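Local coordinates for apaG protein (PDB 1TZA) that is of unknown function but belongs to the ApaG family, folding into an all-beta domain probably of the E-set (immunoglobulin-like) type, at residues Tyr32-Ile37 against Gly98-Val103. Residues are numbered along the deposited sequence; the frame is centred on the assembly and turned at random.
Sequences YTITII and GTYGMV
Ile34 meets Tyr100 at the phenol end: its CG2 methyl lies at the edge of the ring, near the ring plane, and comes 3.4 Å from OH of Tyr100. The other branch from CB also faces this oxygen, CG1 of Ile34 lying 3.6 Å from Tyr100 OH. That hydroxyl, with the Ile34 branches against it on one side, is satisfied by a hydrogen bond with Tyr83 OH on strand 79-89, the neighbour that pairs with 28-38 by backbone bonds at Ile34 and Ile36. Here the two antiparallel sheets face each other as in the beta sandwiches of the E-set clan, 28-38 being the middle strand of one and 93-104 belonging to the other; the Tyr100 side chain reaches from one sheet to the other, and the nearest CA atoms, of Ile36 and Tyr100, are 9.8 Å apart. Two residues after Ile34, Ile36 sends CD1 obliquely to the ring, 3.7 Å from CE2 of Tyr100. With CG1 anti to the carbonyl carbon (chi1 -59°) and the chain extended beyond it (chi2 151°), CD1 is carried to the ring, while the Ile36 side chain also touches Leu46 on strand 44-55. Putting an alanine at Tyr100 would probably leave Tyr83 OH without this partner and open a gap beside Ile34 and Ile36.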
loop_
_atom_site.group_PDB
_atom_site.type_symbol
_atom_site.label_atom_id
_atom_site.label_comp_id
_atom_site.label_asym_id
_atom_site.label_seq_id
_atom_site.Cartn_x
_atom_site.Cartn_y
_atom_site.Cartn_z
ATOM N N TYR A 32 -5.255 4.195 1.611
ATOM C CA TYR A 32 -6.405 5.083 1.631
ATOM C C TYR A 32 -7.098 4.985 0.273
ATOM O O TYR A 32 -6.445 4.922 -0.775
ATOM C CB TYR A 32 -6.009 6.536 1.966
ATOM C CG TYR A 32 -4.971 7.173 1.069
ATOM C CD1 TYR A 32 -5.295 7.611 -0.209
ATOM C CD2 TYR A 32 -3.668 7.359 1.519
ATOM C CE1 TYR A 32 -4.346 8.226 -1.020
ATOM C CE2 TYR A 32 -2.717 7.966 0.732
ATOM C CZ TYR A 32 -3.058 8.401 -0.541
ATOM O OH TYR A 32 -2.110 9.011 -1.325
ATOM N N THR A 33 -8.425 4.920 0.313
ATOM C CA THR A 33 -9.239 4.822 -0.891
ATOM C C THR A 33 -10.073 6.090 -0.991
ATOM O O THR A 33 -10.969 6.327 -0.180
ATOM C CB THR A 33 -10.161 3.588 -0.833
ATOM O OG1 THR A 33 -9.361 2.403 -0.712
ATOM C CG2 THR A 33 -11.012 3.494 -2.105
ATOM N N ILE A 34 -9.750 6.911 -1.983
ATOM C CA ILE A 34 -10.423 8.179 -2.198
ATOM C C ILE A 34 -11.508 8.044 -3.260
ATOM O O ILE A 34 -11.327 7.364 -4.269
ATOM C CB ILE A 34 -9.420 9.270 -2.678
ATOM C CG1 ILE A 34 -8.136 9.227 -1.841
ATOM C CG2 ILE A 34 -10.054 10.657 -2.576
ATOM C CD1 ILE A 34 -8.293 9.651 -0.401
ATOM N N THR A 35 -12.641 8.686 -3.012
ATOM C CA THR A 35 -13.747 8.691 -3.959
ATOM C C THR A 35 -13.969 10.160 -4.259
ATOM O O THR A 35 -14.203 10.961 -3.352
ATOM C CB THR A 35 -15.034 8.091 -3.370
ATOM O OG1 THR A 35 -14.822 6.702 -3.074
ATOM C CG2 THR A 35 -16.190 8.219 -4.373
ATOM N N ILE A 36 -13.864 10.505 -5.535
ATOM C CA ILE A 36 -14.024 11.870 -5.993
ATOM C C ILE A 36 -15.278 11.947 -6.856
ATOM O O ILE A 36 -15.294 11.490 -8.001
ATOM C CB ILE A 36 -12.778 12.284 -6.783
ATOM C CG1 ILE A 36 -11.549 12.144 -5.877
ATOM C CG2 ILE A 36 -12.905 13.701 -7.270
ATOM C CD1 ILE A 36 -10.264 11.841 -6.613
ATOM N N ILE A 37 -16.333 12.519 -6.290
ATOM C CA ILE A 37 -17.611 12.635 -6.982
ATOM C C ILE A 37 -17.794 13.979 -7.674
ATOM O O ILE A 37 -17.645 15.039 -7.057
ATOM C CB ILE A 37 -18.784 12.440 -6.001
ATOM C CG1 ILE A 37 -18.544 11.197 -5.144
ATOM C CG2 ILE A 37 -20.091 12.279 -6.769
ATOM C CD1 ILE A 37 -19.563 11.027 -4.038
ATOM N N GLY A 98 -5.517 18.036 2.181
ATOM C CA GLY A 98 -4.907 18.711 1.049
ATOM C C GLY A 98 -5.906 19.109 -0.022
ATOM O O GLY A 98 -7.081 19.354 0.271
ATOM N N THR A 99 -5.444 19.180 -1.266
ATOM C CA THR A 99 -6.310 19.557 -2.370
ATOM C C THR A 99 -5.907 18.888 -3.671
ATOM O O THR A 99 -4.786 18.414 -3.824
ATOM C CB THR A 99 -6.292 21.076 -2.603
ATOM O OG1 THR A 99 -4.965 21.483 -2.934
ATOM C CG2 THR A 99 -6.742 21.823 -1.355
ATOM N N TYR A 100 -6.855 18.851 -4.599
ATOM C CA TYR A 100 -6.652 18.289 -5.923
ATOM C C TYR A 100 -6.802 19.458 -6.878
ATOM O O TYR A 100 -7.752 20.237 -6.760
ATOM C CB TYR A 100 -7.730 17.247 -6.247
ATOM C CG TYR A 100 -7.593 15.942 -5.513
ATOM C CD1 TYR A 100 -6.376 15.266 -5.476
ATOM C CD2 TYR A 100 -8.694 15.350 -4.899
ATOM C CE1 TYR A 100 -6.257 14.024 -4.848
ATOM C CE2 TYR A 100 -8.592 14.109 -4.268
ATOM C CZ TYR A 100 -7.366 13.447 -4.249
ATOM O OH TYR A 100 -7.255 12.204 -3.654
ATOM N N GLY A 101 -5.870 19.605 -7.811
ATOM C CA GLY A 101 -5.976 20.691 -8.768
ATOM C C GLY A 101 -6.859 20.233 -9.913
ATOM O O GLY A 101 -6.421 19.449 -10.752
HETATM N N MSE A 102 -8.102 20.704 -9.951
HETATM C CA MSE A 102 -9.037 20.311 -11.009
HETATM C C MSE A 102 -9.106 21.315 -12.156
HETATM O O MSE A 102 -8.799 22.493 -11.986
HETATM C CB MSE A 102 -10.461 20.164 -10.449
HETATM C CG MSE A 102 -10.600 19.364 -9.158
HETATM SE SE MSE A 102 -10.224 17.480 -9.353
HETATM C CE MSE A 102 -11.402 17.064 -10.849
ATOM N N VAL A 103 -9.519 20.834 -13.323
ATOM C CA VAL A 103 -9.710 21.686 -14.489
ATOM C C VAL A 103 -10.993 21.189 -15.146
ATOM O O VAL A 103 -11.203 19.980 -15.278
ATOM C CB VAL A 103 -8.530 21.613 -15.500
ATOM C CG1 VAL A 103 -8.315 20.188 -15.972
ATOM C CG2 VAL A 103 -8.817 22.530 -16.692
#